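Local coordinates for protein peptidyl-prolyl cis-trans isomerase ([Pseudomonas syringae] pv. tomato str. DC3000, PDB 5XB0) that probably catalyses the cis-trans isomerisation of peptide bonds preceding proline, through this FKBP-type domain of a longer protein, at residues V54-R59 and I65-T70; Q73-D78 and S82-A87; Y107-A112 and D117-L122. All coordinates share one frame; numbering follows the deposited sequence.

Contact 1: residues V54-R59 and I65-T70; sequences VRYVGR and IFDQST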
ATOM      1  N   VAL A  54     -10.693   7.329  -3.220  1.00 14.26           N
ATOM      2  CA  VAL A  54     -10.378   5.947  -3.537  1.00 13.90           C
ATOM      3  C   VAL A  54     -11.416   4.953  -3.028  1.00 14.25           C
ATOM      4  O   VAL A  54     -12.149   5.228  -2.085  1.00 17.23           O
ATOM      5  CB  VAL A  54      -9.005   5.534  -2.949  1.00 13.77           C
ATOM      6  CG1 VAL A  54      -7.877   6.308  -3.645  1.00 15.41           C
ATOM      7  CG2 VAL A  54      -8.984   5.741  -1.422  1.00 14.80           C
ATOM      8  N   ARG A  55     -11.475   3.802  -3.687  1.00 14.02           N
ATOM      9  CA  ARG A  55     -11.957   2.582  -3.061  1.00 12.60           C
ATOM     10  C   ARG A  55     -10.731   1.748  -2.775  1.00 15.32           C
ATOM     11  O   ARG A  55      -9.775   1.765  -3.556  1.00 14.30           O
ATOM     12  CB  ARG A  55     -12.905   1.806  -3.971  1.00 15.88           C
ATOM     13  CG  ARG A  55     -14.178   2.502  -4.319  1.00 20.04           C
ATOM     14  CD  ARG A  55     -15.091   1.543  -5.065  1.00 21.77           C
ATOM     15  NE  ARG A  55     -16.414   2.118  -5.223  1.00 26.17           N
ATOM     16  CZ  ARG A  55     -16.769   2.863  -6.257  1.00 23.30           C
ATOM     17  NH1 ARG A  55     -15.902   3.102  -7.231  1.00 27.18           N
ATOM     18  NH2 ARG A  55     -17.994   3.356  -6.325  1.00 24.19           N
ATOM     19  N   TYR A  56     -10.742   0.998  -1.678  1.00 13.66           N
ATOM     20  CA  TYR A  56      -9.570   0.200  -1.356  1.00 12.37           C
ATOM     21  C   TYR A  56      -9.906  -1.009  -0.499  1.00 13.40           C
ATOM     22  O   TYR A  56     -10.894  -1.034   0.225  1.00 14.30           O
ATOM     23  CB  TYR A  56      -8.503   1.046  -0.649  1.00 12.72           C
ATOM     24  CG  TYR A  56      -8.884   1.483   0.748  1.00 12.87           C
ATOM     25  CD1 TYR A  56      -9.665   2.615   0.950  1.00 15.47           C
ATOM     26  CD2 TYR A  56      -8.470   0.763   1.867  1.00 14.08           C
ATOM     27  CE1 TYR A  56     -10.042   3.019   2.234  1.00 16.51           C
ATOM     28  CE2 TYR A  56      -8.845   1.158   3.159  1.00 16.34           C
ATOM     29  CZ  TYR A  56      -9.615   2.296   3.331  1.00 19.14           C
ATOM     30  OH  TYR A  56      -9.991   2.700   4.596  1.00 19.74           O
ATOM     31  N   VAL A  57      -9.043  -2.008  -0.598  1.00 12.64           N
ATOM     32  CA  VAL A  57      -9.049  -3.131   0.325  1.00 12.69           C
ATOM     33  C   VAL A  57      -7.616  -3.305   0.793  1.00 14.05           C
ATOM     34  O   VAL A  57      -6.710  -3.415  -0.023  1.00 17.39           O
ATOM     35  CB  VAL A  57      -9.564  -4.423  -0.321  1.00 13.42           C
ATOM     36  CG1 VAL A  57      -9.533  -5.558   0.709  1.00 16.77           C
ATOM     37  CG2 VAL A  57     -10.982  -4.234  -0.824  1.00 16.72           C
ATOM     38  N   GLY A  58      -7.417  -3.323   2.108  1.00 13.41           N
ATOM     39  CA  GLY A  58      -6.089  -3.516   2.667  1.00 14.06           C
ATOM     40  C   GLY A  58      -6.001  -4.859   3.364  1.00 14.35           C
ATOM     41  O   GLY A  58      -6.845  -5.182   4.201  1.00 14.70           O
ATOM     42  N   ARG A  59      -4.995  -5.642   2.987  1.00 13.58           N
ATOM     43  CA  ARG A  59      -4.812  -6.984   3.521  1.00 13.05           C
ATOM     44  C   ARG A  59      -3.433  -7.216   4.116  1.00 15.09           C
ATOM     45  O   ARG A  59      -2.435  -6.648   3.656  1.00 14.72           O
ATOM     46  CB  ARG A  59      -5.053  -8.025   2.429  1.00 15.81           C
ATOM     47  CG  ARG A  59      -6.429  -7.962   1.794  1.00 19.27           C
ATOM     48  CD  ARG A  59      -6.521  -8.950   0.653  1.00 22.94           C
ATOM     49  NE  ARG A  59      -7.395 -10.063   0.990  1.00 50.82           N
ATOM     50  CZ  ARG A  59      -8.667 -10.146   0.617  1.00 46.69           C
ATOM     51  NH1 ARG A  59      -9.207  -9.188  -0.124  1.00 48.10           N
ATOM     52  NH2 ARG A  59      -9.394 -11.195   0.978  1.00 53.03           N
ATOM     53  N   ILE A  65      -8.205  -9.140   5.630  1.00 15.78           N
ATOM     54  CA  ILE A  65      -8.534  -7.736   5.429  1.00 14.64           C
ATOM     55  C   ILE A  65      -8.483  -6.995   6.753  1.00 17.85           C
ATOM     56  O   ILE A  65      -9.207  -7.349   7.683  1.00 23.73           O
ATOM     57  CB  ILE A  65      -9.920  -7.586   4.806  1.00 14.85           C
ATOM     58  CG1 ILE A  65      -9.932  -8.200   3.407  1.00 18.64           C
ATOM     59  CG2 ILE A  65     -10.346  -6.111   4.778  1.00 18.54           C
ATOM     60  CD1 ILE A  65     -11.323  -8.215   2.780  1.00 23.76           C
ATOM     61  N   PHE A  66      -7.634  -5.975   6.845  1.00 14.18           N
ATOM     62  CA  PHE A  66      -7.557  -5.201   8.080  1.00 14.68           C
ATOM     63  C   PHE A  66      -8.331  -3.886   7.992  1.00 16.32           C
ATOM     64  O   PHE A  66      -8.685  -3.309   9.019  1.00 19.26           O
ATOM     65  CB  PHE A  66      -6.105  -4.929   8.473  1.00 17.87           C
ATOM     66  CG  PHE A  66      -5.348  -4.102   7.483  1.00 15.82           C
ATOM     67  CD1 PHE A  66      -5.421  -2.712   7.513  1.00 18.16           C
ATOM     68  CD2 PHE A  66      -4.558  -4.707   6.523  1.00 16.14           C
ATOM     69  CE1 PHE A  66      -4.717  -1.944   6.597  1.00 17.12           C
ATOM     70  CE2 PHE A  66      -3.849  -3.940   5.619  1.00 15.89           C
ATOM     71  CZ  PHE A  66      -3.936  -2.559   5.657  1.00 17.66           C
ATOM     72  N   ASP A  67      -8.598  -3.423   6.771  1.00 15.05           N
ATOM     73  CA  ASP A  67      -9.412  -2.228   6.555  1.00 14.83           C
ATOM     74  C   ASP A  67      -9.849  -2.201   5.095  1.00 17.25           C
ATOM     75  O   ASP A  67      -9.123  -2.687   4.224  1.00 15.54           O
ATOM     76  CB  ASP A  67      -8.638  -0.953   6.907  1.00 16.65           C
ATOM     77  CG  ASP A  67      -9.519   0.302   6.906  1.00 19.88           C
ATOM     78  OD1 ASP A  67     -10.733   0.186   7.154  1.00 22.40           O
ATOM     79  OD2 ASP A  67      -8.988   1.411   6.659  1.00 19.20           O
ATOM     80  N   GLN A  68     -11.026  -1.640   4.833  1.00 15.57           N
ATOM     81  CA  GLN A  68     -11.484  -1.442   3.460  1.00 16.02           C
ATOM     82  C   GLN A  68     -12.514  -0.326   3.403  1.00 15.42           C
ATOM     83  O   GLN A  68     -13.135   0.013   4.409  1.00 16.63           O
ATOM     84  CB  GLN A  68     -12.066  -2.742   2.891  1.00 14.59           C
ATOM     85  CG  GLN A  68     -13.354  -3.196   3.549  1.00 14.00           C
ATOM     86  CD  GLN A  68     -13.784  -4.573   3.091  1.00 17.38           C
ATOM     87  OE1 GLN A  68     -14.043  -5.453   3.904  1.00 22.32           O
ATOM     88  NE2 GLN A  68     -13.884  -4.758   1.784  1.00 16.92           N
ATOM     89  N   SER A  69     -12.670   0.266   2.224  1.00 14.44           N
ATOM     90  CA  SER A  69     -13.653   1.318   2.024  1.00 14.50           C
ATOM     91  C   SER A  69     -15.071   0.759   1.953  1.00 19.56           C
ATOM     92  O   SER A  69     -15.275  -0.399   1.585  1.00 17.33           O
ATOM     93  CB  SER A  69     -13.323   2.090   0.744  1.00 17.30           C
ATOM     94  OG  SER A  69     -13.305   1.206  -0.370  1.00 17.40           O
ATOM     95  N   THR A  70     -16.046   1.595   2.301  1.00 17.45           N
ATOM     96  CA  THR A  70     -17.461   1.238   2.194  1.00 16.58           C
ATOM     97  C   THR A  70     -18.174   2.069   1.138  1.00 25.67           C
ATOM     98  O   THR A  70     -19.350   1.832   0.816  1.00 24.72           O
ATOM     99  CB  THR A  70     -18.181   1.431   3.524  1.00 19.89           C
ATOM    100  OG1 THR A  70     -17.901   2.747   4.029  1.00 22.77           O
ATOM    101  CG2 THR A  70     -17.724   0.391   4.529  1.00 19.53           C
TER
HETATM  102  O   HOH W   1     -13.881  -2.187  -0.060  1.00 21.35           O
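Y56 meets segment 65-70 with both its ring and its hydroxyl. S69 N lies over the centre of the ring, while D67 OD2 comes to the ring edge and accepts the hydrogen bond from Y56 OH at 2.6 Å. D67 CG lies opposite its backbone N (chi1 -171°), which carries the carboxylate to that hydroxyl; the oxygen is met from above the carboxylate plane, the two flat groups turned 73° apart. S69 OG accepts from Y56 N at 2.9 Å, and S69 N donates to Y56 O at 3.0 Å, so a side-chain hydroxyl carries the ladder past the end of strand 65-68. At the far end of this antiparallel hairpin, I65 CG1 sits over the face of the R59 guanidinium, 3.6 Å from R59 CZ, and touches V57 CG1. R59 NE is bound to G63 O. Between them F66 and D67 both face G58, a classic beta bulge in which D67 O takes the N-H of G58 and G58 O that of F66. Face packing of Q68 and S69 disfavours flipping of the Y56 ring, whose hydroxyl holds the D67 carboxylate, which lies beside a bound tartrate, consistent with the tyrosine–aspartate pair lining FKBP pockets.

Contact 2: residues Q73-D78 and S82-A87; sequences QWFRLD and SGWTSA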
ATOM      1  N   GLN A  73     -13.810   7.225  -0.877  1.00 16.00           N
ATOM      2  CA  GLN A  73     -13.393   7.956   0.310  1.00 16.44           C
ATOM      3  C   GLN A  73     -12.227   8.884  -0.004  1.00 14.83           C
ATOM      4  O   GLN A  73     -11.273   8.461  -0.646  1.00 16.16           O
ATOM      5  CB  GLN A  73     -13.002   6.959   1.403  1.00 19.55           C
ATOM      6  CG  GLN A  73     -12.688   7.571   2.729  1.00 23.84           C
ATOM      7  CD  GLN A  73     -12.659   6.547   3.842  1.00 24.50           C
ATOM      8  OE1 GLN A  73     -12.806   5.338   3.609  1.00 21.47           O
ATOM      9  NE2 GLN A  73     -12.469   7.024   5.069  1.00 23.44           N
ATOM     10  N   TRP A  74     -12.306  10.133   0.466  1.00 16.38           N
ATOM     11  CA  TRP A  74     -11.230  11.118   0.301  1.00 16.23           C
ATOM     12  C   TRP A  74     -10.162  11.021   1.386  1.00 16.73           C
ATOM     13  O   TRP A  74     -10.482  10.914   2.580  1.00 18.86           O
ATOM     14  CB  TRP A  74     -11.793  12.544   0.302  1.00 18.73           C
ATOM     15  CG  TRP A  74     -12.531  12.924  -0.943  1.00 18.79           C
ATOM     16  CD1 TRP A  74     -13.882  12.949  -1.121  1.00 23.33           C
ATOM     17  CD2 TRP A  74     -11.953  13.343  -2.186  1.00 16.38           C
ATOM     18  NE1 TRP A  74     -14.183  13.356  -2.398  1.00 22.60           N
ATOM     19  CE2 TRP A  74     -13.015  13.614  -3.070  1.00 17.91           C
ATOM     20  CE3 TRP A  74     -10.642  13.514  -2.637  1.00 17.05           C
ATOM     21  CZ2 TRP A  74     -12.808  14.028  -4.386  1.00 19.67           C
ATOM     22  CZ3 TRP A  74     -10.439  13.948  -3.944  1.00 19.05           C
ATOM     23  CH2 TRP A  74     -11.517  14.192  -4.800  1.00 20.63           C
ATOM     24  N   PHE A  75      -8.898  11.078   0.960  1.00 15.32           N
ATOM     25  CA  PHE A  75      -7.742  11.128   1.869  1.00 14.27           C
ATOM     26  C   PHE A  75      -6.748  12.192   1.416  1.00 16.12           C
ATOM     27  O   PHE A  75      -6.538  12.376   0.221  1.00 15.67           O
ATOM     28  CB  PHE A  75      -7.016   9.785   1.918  1.00 14.73           C
ATOM     29  CG  PHE A  75      -7.826   8.668   2.479  1.00 16.35           C
ATOM     30  CD1 PHE A  75      -8.061   8.583   3.845  1.00 20.88           C
ATOM     31  CD2 PHE A  75      -8.344   7.689   1.651  1.00 16.08           C
ATOM     32  CE1 PHE A  75      -8.800   7.538   4.366  1.00 23.62           C
ATOM     33  CE2 PHE A  75      -9.084   6.643   2.170  1.00 19.29           C
ATOM     34  CZ  PHE A  75      -9.312   6.569   3.530  1.00 20.18           C
ATOM     35  N   ARG A  76      -6.117  12.873   2.367  1.00 14.52           N
ATOM     36  CA  ARG A  76      -4.972  13.725   2.054  1.00 15.23           C
ATOM     37  C   ARG A  76      -3.725  12.871   1.909  1.00 16.22           C
ATOM     38  O   ARG A  76      -3.404  12.083   2.804  1.00 16.22           O
ATOM     39  CB  ARG A  76      -4.756  14.778   3.147  1.00 18.07           C
ATOM     40  CG  ARG A  76      -5.791  15.864   3.145  1.00 21.70           C
ATOM     41  CD  ARG A  76      -5.571  16.851   4.266  1.00 25.82           C
ATOM     42  NE  ARG A  76      -4.250  17.467   4.201  1.00 26.95           N
ATOM     43  CZ  ARG A  76      -3.995  18.714   4.584  1.00 41.90           C
ATOM     44  NH1 ARG A  76      -4.977  19.480   5.044  1.00 42.83           N
ATOM     45  NH2 ARG A  76      -2.765  19.198   4.496  1.00 36.33           N
ATOM     46  N   LEU A  77      -3.021  13.014   0.791  1.00 16.72           N
ATOM     47  CA  LEU A  77      -1.791  12.245   0.592  1.00 18.54           C
ATOM     48  C   LEU A  77      -0.718  12.565   1.633  1.00 20.20           C
ATOM     49  O   LEU A  77       0.122  11.715   1.935  1.00 22.88           O
ATOM     50  CB  LEU A  77      -1.227  12.478  -0.810  1.00 20.73           C
ATOM     51  CG  LEU A  77      -1.847  11.628  -1.915  1.00 19.97           C
ATOM     52  CD1 LEU A  77      -0.969  11.681  -3.148  1.00 16.55           C
ATOM     53  CD2 LEU A  77      -2.055  10.183  -1.465  1.00 17.84           C
ATOM     54  N   ASP A  78      -0.730  13.775   2.188  1.00 18.62           N
ATOM     55  CA  ASP A  78       0.282  14.122   3.180  1.00 21.95           C
ATOM     56  C   ASP A  78      -0.054  13.575   4.567  1.00 22.20           C
ATOM     57  O   ASP A  78       0.677  13.820   5.535  1.00 25.40           O
ATOM     58  CB  ASP A  78       0.511  15.649   3.244  1.00 24.92           C
ATOM     59  CG  ASP A  78      -0.713  16.446   3.711  1.00 27.39           C
ATOM     60  OD1 ASP A  78      -1.698  15.880   4.239  1.00 23.21           O
ATOM     61  OD2 ASP A  78      -0.669  17.688   3.549  1.00 29.14           O
ATOM     62  N   SER A  82       3.184   6.500   4.411  1.00 15.29           N
ATOM     63  CA  SER A  82       4.061   7.108   3.424  1.00 14.58           C
ATOM     64  C   SER A  82       4.100   6.323   2.115  1.00 13.98           C
ATOM     65  O   SER A  82       4.347   6.908   1.069  1.00 15.30           O
ATOM     66  CB  SER A  82       5.472   7.294   4.004  1.00 20.83           C
ATOM     67  OG  SER A  82       5.983   6.092   4.527  1.00 27.79           O
ATOM     68  N   GLY A  83       3.823   5.022   2.157  1.00 12.82           N
ATOM     69  CA  GLY A  83       3.774   4.230   0.944  1.00 12.88           C
ATOM     70  C   GLY A  83       2.667   4.685   0.001  1.00 14.68           C
ATOM     71  O   GLY A  83       2.818   4.631  -1.214  1.00 14.60           O
ATOM     72  N   TRP A  84       1.539   5.129   0.558  1.00 12.75           N
ATOM     73  CA  TRP A  84       0.491   5.718  -0.290  1.00 12.63           C
ATOM     74  C   TRP A  84       0.942   7.067  -0.851  1.00 13.61           C
ATOM     75  O   TRP A  84       0.728   7.374  -2.026  1.00 13.51           O
ATOM     76  CB  TRP A  84      -0.815   5.914   0.490  1.00 12.17           C
ATOM     77  CG  TRP A  84      -1.708   4.705   0.595  1.00 13.14           C
ATOM     78  CD1 TRP A  84      -1.325   3.401   0.701  1.00 15.17           C
ATOM     79  CD2 TRP A  84      -3.137   4.710   0.608  1.00 15.19           C
ATOM     80  NE1 TRP A  84      -2.434   2.588   0.780  1.00 15.39           N
ATOM     81  CE2 TRP A  84      -3.558   3.371   0.730  1.00 16.08           C
ATOM     82  CE3 TRP A  84      -4.104   5.722   0.534  1.00 20.10           C
ATOM     83  CZ2 TRP A  84      -4.905   3.013   0.769  1.00 19.14           C
ATOM     84  CZ3 TRP A  84      -5.450   5.365   0.573  1.00 21.47           C
ATOM     85  CH2 TRP A  84      -5.833   4.023   0.695  1.00 17.73           C
ATOM     86  N   THR A  85       1.544   7.884   0.008  1.00 12.79           N
ATOM     87  CA  THR A  85       1.987   9.208  -0.404  1.00 13.91           C
ATOM     88  C   THR A  85       2.850   9.167  -1.659  1.00 13.83           C
ATOM     89  O   THR A  85       2.637   9.920  -2.601  1.00 14.91           O
ATOM     90  CB  THR A  85       2.777   9.892   0.710  1.00 14.28           C
ATOM     91  OG1 THR A  85       1.981   9.925   1.900  1.00 17.21           O
ATOM     92  CG2 THR A  85       3.129  11.321   0.297  1.00 15.95           C
ATOM     93  N   SER A  86       3.844   8.292  -1.662  1.00 14.98           N
ATOM     94  CA  SER A  86       4.740   8.222  -2.799  1.00 16.51           C
ATOM     95  C   SER A  86       4.108   7.474  -3.963  1.00 14.50           C
ATOM     96  O   SER A  86       4.181   7.924  -5.096  1.00 16.36           O
ATOM     97  CB  SER A  86       6.063   7.562  -2.409  1.00 18.76           C
ATOM     98  OG  SER A  86       5.840   6.293  -1.832  1.00 18.39           O
ATOM     99  N   ALA A  87       3.508   6.322  -3.692  1.00 14.68           N
ATOM    100  CA  ALA A  87       3.064   5.480  -4.795  1.00 13.26           C
ATOM    101  C   ALA A  87       1.931   6.135  -5.575  1.00 14.39           C
ATOM    102  O   ALA A  87       1.912   6.093  -6.808  1.00 13.11           O
ATOM    103  CB  ALA A  87       2.630   4.112  -4.283  1.00 13.80           C
TER
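This is a strand-to-helix contact of the FKBP fold, in which strand 73-76 and the residues after it rest against the short helix 82-87 that the sheet wraps around. One aromatic pair and one hydrogen bond carry it. F75 and W84 form an offset edge-to-face stack: the six-membered ring of W84 supplies the edge, the planes are 86° apart and the centroids 5.7 Å. The touching atoms are W84 CZ3 and F75 CD2, 3.9 Å from one another. W84 CG lies opposite its carbonyl carbon (chi1 -83°), and chi2 of 35° then turns the indole so that its six-membered ring faces the strand; Y56 and F124 make further edge-to-face pairs with it. Further along the chain, L77 O receives the hydrogen bond of T85 OG1 at 2.6 Å, almost in line with the carbonyl bond; I81 O is a weak second acceptor for that hydroxyl. T85 places OG1 opposite its own carbonyl carbon, and CB and CG2 of the same residue also close on L77 O. The branches of L77 lie against helix backbone, CD2 of L77 being 4.0 Å from W84 O. The turn is braced locally by R76, which holds D78 in a side-on salt bridge, NE to OD1 and NH2 to OD2. The hydroxyl of T85 thus satisfies the carbonyl of L77, whereas the indole meets this segment by apolar contact, its edge against the face of F75, consistent with its place as the floor of the pocket in FKBPs, here close to a bound tartrate.

Contact 3: residues Y107-A112 and D117-L122; sequences YGAEGA and DPFTPL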
ATOM      1  N   TYR A 107       3.269   0.643   8.800  1.00 13.28           N
ATOM      2  CA  TYR A 107       3.248   0.855  10.256  1.00 14.21           C
ATOM      3  C   TYR A 107       4.532   0.414  10.967  1.00 17.26           C
ATOM      4  O   TYR A 107       4.642   0.549  12.188  1.00 16.82           O
ATOM      5  CB  TYR A 107       2.032   0.157  10.882  1.00 14.53           C
ATOM      6  CG  TYR A 107       0.727   0.749  10.384  1.00 15.89           C
ATOM      7  CD1 TYR A 107       0.241   1.940  10.909  1.00 21.11           C
ATOM      8  CD2 TYR A 107       0.022   0.154   9.349  1.00 17.02           C
ATOM      9  CE1 TYR A 107      -0.933   2.501  10.437  1.00 19.80           C
ATOM     10  CE2 TYR A 107      -1.161   0.715   8.869  1.00 18.30           C
ATOM     11  CZ  TYR A 107      -1.622   1.884   9.417  1.00 22.14           C
ATOM     12  OH  TYR A 107      -2.788   2.451   8.951  1.00 24.14           O
ATOM     13  N   GLY A 108       5.496  -0.105  10.210  1.00 15.02           N
ATOM     14  CA  GLY A 108       6.855  -0.261  10.716  1.00 13.41           C
ATOM     15  C   GLY A 108       7.019  -1.169  11.924  1.00 14.42           C
ATOM     16  O   GLY A 108       6.262  -2.122  12.118  1.00 15.02           O
ATOM     17  N   ALA A 109       8.033  -0.875  12.730  1.00 17.46           N
ATOM     18  CA  ALA A 109       8.313  -1.651  13.932  1.00 16.83           C
ATOM     19  C   ALA A 109       7.195  -1.561  14.963  1.00 20.21           C
ATOM     20  O   ALA A 109       6.995  -2.480  15.753  1.00 23.07           O
ATOM     21  CB  ALA A 109       9.606  -1.188  14.556  1.00 17.01           C
ATOM     22  N   GLU A 110       6.475  -0.448  14.965  1.00 19.35           N
ATOM     23  CA  GLU A 110       5.443  -0.231  15.968  1.00 20.14           C
ATOM     24  C   GLU A 110       4.180  -1.029  15.661  1.00 23.21           C
ATOM     25  O   GLU A 110       3.484  -1.486  16.575  1.00 21.70           O
ATOM     26  CB  GLU A 110       5.108   1.257  16.077  1.00 24.20           C
ATOM     27  CG  GLU A 110       3.950   1.543  17.033  1.00 35.09           C
ATOM     28  CD  GLU A 110       3.924   2.971  17.545  1.00 40.73           C
ATOM     29  OE1 GLU A 110       4.466   3.871  16.868  1.00 39.78           O
ATOM     30  OE2 GLU A 110       3.349   3.190  18.631  1.00 48.79           O
ATOM     31  N   GLY A 111       3.881  -1.205  14.376  1.00 17.43           N
ATOM     32  CA  GLY A 111       2.648  -1.876  13.995  1.00 15.20           C
ATOM     33  C   GLY A 111       1.448  -1.033  14.390  1.00 17.97           C
ATOM     34  O   GLY A 111       1.563   0.180  14.542  1.00 19.00           O
ATOM     35  N   ALA A 112       0.297  -1.672  14.545  1.00 18.39           N
ATOM     36  CA  ALA A 112      -0.889  -0.987  15.040  1.00 18.69           C
ATOM     37  C   ALA A 112      -1.522  -1.829  16.139  1.00 17.84           C
ATOM     38  O   ALA A 112      -2.462  -2.581  15.892  1.00 19.45           O
ATOM     39  CB  ALA A 112      -1.878  -0.722  13.907  1.00 18.62           C
ATOM     40  N   ASP A 117       0.767  -6.493  13.280  1.00 18.90           N
ATOM     41  CA  ASP A 117       1.994  -6.793  14.006  1.00 17.86           C
ATOM     42  C   ASP A 117       3.143  -5.916  13.518  1.00 17.29           C
ATOM     43  O   ASP A 117       3.104  -5.389  12.404  1.00 16.00           O
ATOM     44  CB  ASP A 117       2.375  -8.268  13.841  1.00 18.65           C
ATOM     45  CG  ASP A 117       1.413  -9.209  14.538  1.00 27.35           C
ATOM     46  OD1 ASP A 117       0.696  -8.761  15.452  1.00 27.28           O
ATOM     47  OD2 ASP A 117       1.385 -10.397  14.163  1.00 26.74           O
ATOM     48  N   PRO A 118       4.173  -5.752  14.350  1.00 18.11           N
ATOM     49  CA  PRO A 118       5.426  -5.164  13.876  1.00 17.10           C
ATOM     50  C   PRO A 118       5.920  -5.840  12.596  1.00 14.24           C
ATOM     51  O   PRO A 118       5.732  -7.046  12.431  1.00 16.89           O
ATOM     52  CB  PRO A 118       6.392  -5.424  15.042  1.00 18.52           C
ATOM     53  CG  PRO A 118       5.486  -5.409  16.250  1.00 19.83           C
ATOM     54  CD  PRO A 118       4.226  -6.080  15.785  1.00 20.91           C
ATOM     55  N   PHE A 119       6.512  -5.059  11.697  1.00 14.83           N
ATOM     56  CA  PHE A 119       7.205  -5.583  10.523  1.00 15.83           C
ATOM     57  C   PHE A 119       6.288  -6.361   9.593  1.00 14.75           C
ATOM     58  O   PHE A 119       6.664  -7.397   9.046  1.00 17.29           O
ATOM     59  CB  PHE A 119       8.393  -6.450  10.958  1.00 16.96           C
ATOM     60  CG  PHE A 119       9.300  -5.753  11.924  1.00 16.51           C
ATOM     61  CD1 PHE A 119       9.944  -4.593  11.547  1.00 17.44           C
ATOM     62  CD2 PHE A 119       9.459  -6.217  13.216  1.00 16.27           C
ATOM     63  CE1 PHE A 119      10.767  -3.924  12.439  1.00 19.50           C
ATOM     64  CE2 PHE A 119      10.289  -5.556  14.117  1.00 18.06           C
ATOM     65  CZ  PHE A 119      10.942  -4.412  13.725  1.00 16.40           C
ATOM     66  N   THR A 120       5.091  -5.823   9.396  1.00 13.07           N
ATOM     67  CA  THR A 120       4.123  -6.442   8.497  1.00 16.67           C
ATOM     68  C   THR A 120       3.990  -5.640   7.202  1.00 14.13           C
ATOM     69  O   THR A 120       3.468  -4.522   7.210  1.00 17.21           O
ATOM     70  CB  THR A 120       2.752  -6.555   9.164  1.00 13.97           C
ATOM     71  OG1 THR A 120       2.874  -7.292  10.386  1.00 16.21           O
ATOM     72  CG2 THR A 120       1.765  -7.268   8.260  1.00 15.26           C
ATOM     73  N   PRO A 121       4.462  -6.205   6.082  1.00 14.10           N
ATOM     74  CA  PRO A 121       4.150  -5.583   4.790  1.00 13.34           C
ATOM     75  C   PRO A 121       2.645  -5.641   4.514  1.00 16.56           C
ATOM     76  O   PRO A 121       1.974  -6.554   4.984  1.00 15.51           O
ATOM     77  CB  PRO A 121       4.944  -6.424   3.787  1.00 17.13           C
ATOM     78  CG  PRO A 121       5.149  -7.746   4.468  1.00 20.33           C
ATOM     79  CD  PRO A 121       5.151  -7.500   5.949  1.00 15.53           C
ATOM     80  N   LEU A 122       2.118  -4.663   3.788  1.00 14.14           N
ATOM     81  CA  LEU A 122       0.675  -4.586   3.553  1.00 14.85           C
ATOM     82  C   LEU A 122       0.363  -4.701   2.071  1.00 16.67           C
ATOM     83  O   LEU A 122       1.117  -4.203   1.239  1.00 16.35           O
ATOM     84  CB  LEU A 122       0.112  -3.272   4.095  1.00 13.88           C
ATOM     85  CG  LEU A 122       0.386  -2.986   5.575  1.00 13.63           C
ATOM     86  CD1 LEU A 122      -0.247  -1.657   5.984  1.00 15.59           C
ATOM     87  CD2 LEU A 122      -0.157  -4.134   6.423  1.00 18.67           C
TER
HETATM   88  O   HOH W   2       2.893  -2.215   8.552  1.00 16.33           O
HETATM   89  O   HOH W   3       3.933  -3.219  10.904  1.00 15.07           O
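F119 and A109 join the two limbs of the long loop that connects strands 96-101 and 122-132 in the FKBP fold, a loop that borders the substrate pocket in this family. The F119 backbone is in the left-handed region, and its ring, with CG opposite the carbonyl carbon (chi1 -52°), is laid under A109. A109 CA stands over the ring face, displaced toward the rim, in a CH-pi contact 4.0 Å from the centroid of the F119 ring, and A109 CB rests 3.6 Å from both F119 CE1 and F119 CZ. T6 and L10 of helix 6-21 also touch this phenyl group. Alongside, P118 presses CB against A109 O at 3.1 Å. Where the loop runs into strand 122-132, Y107 and L122 cross at about a right angle. L122 is extended at chi2 (-179°), which sends CD1 to the edge of the tyrosine ring, 3.8 Å from Y107 CD2 and equally from Y107 CE2; the hydroxyl at the far end of that ring has a weak hydrogen bond to a bound tartrate. The direct polar tie is F119 N to G108 O, 3.0 Å and nearly straight at 175°, although it meets the oxygen from above the carbonyl plane. Two waters add further links: one joins Y107 N to T120 O, and the second donates to G108 O and D117 O while accepting from T120 N at 3.2 Å.

Contacts 1 and 2, with centres about 14 Å apart, share one sheet: strands 51-59 and 73-76 are neighbours, joined by V54 O and Q73 N at 2.9 Å. Their aromatic groups also meet, Y56 CE1 lying 3.7 Å from F75 CE2. Contact 3, its centre about 17 Å from either of the others, reaches contact 1 where F66 CE2 packs 3.8 Å from L122 CD2. It does not touch contact 2, the nearest atoms being about 7 Å apart. All three nevertheless lie close to bound tartrate, probably from the crystallisation liquor, which is about 3 Å from the side chains of D67 and Y107 and about 4 Å from that of W84, consistent with the FKBP substrate pocket.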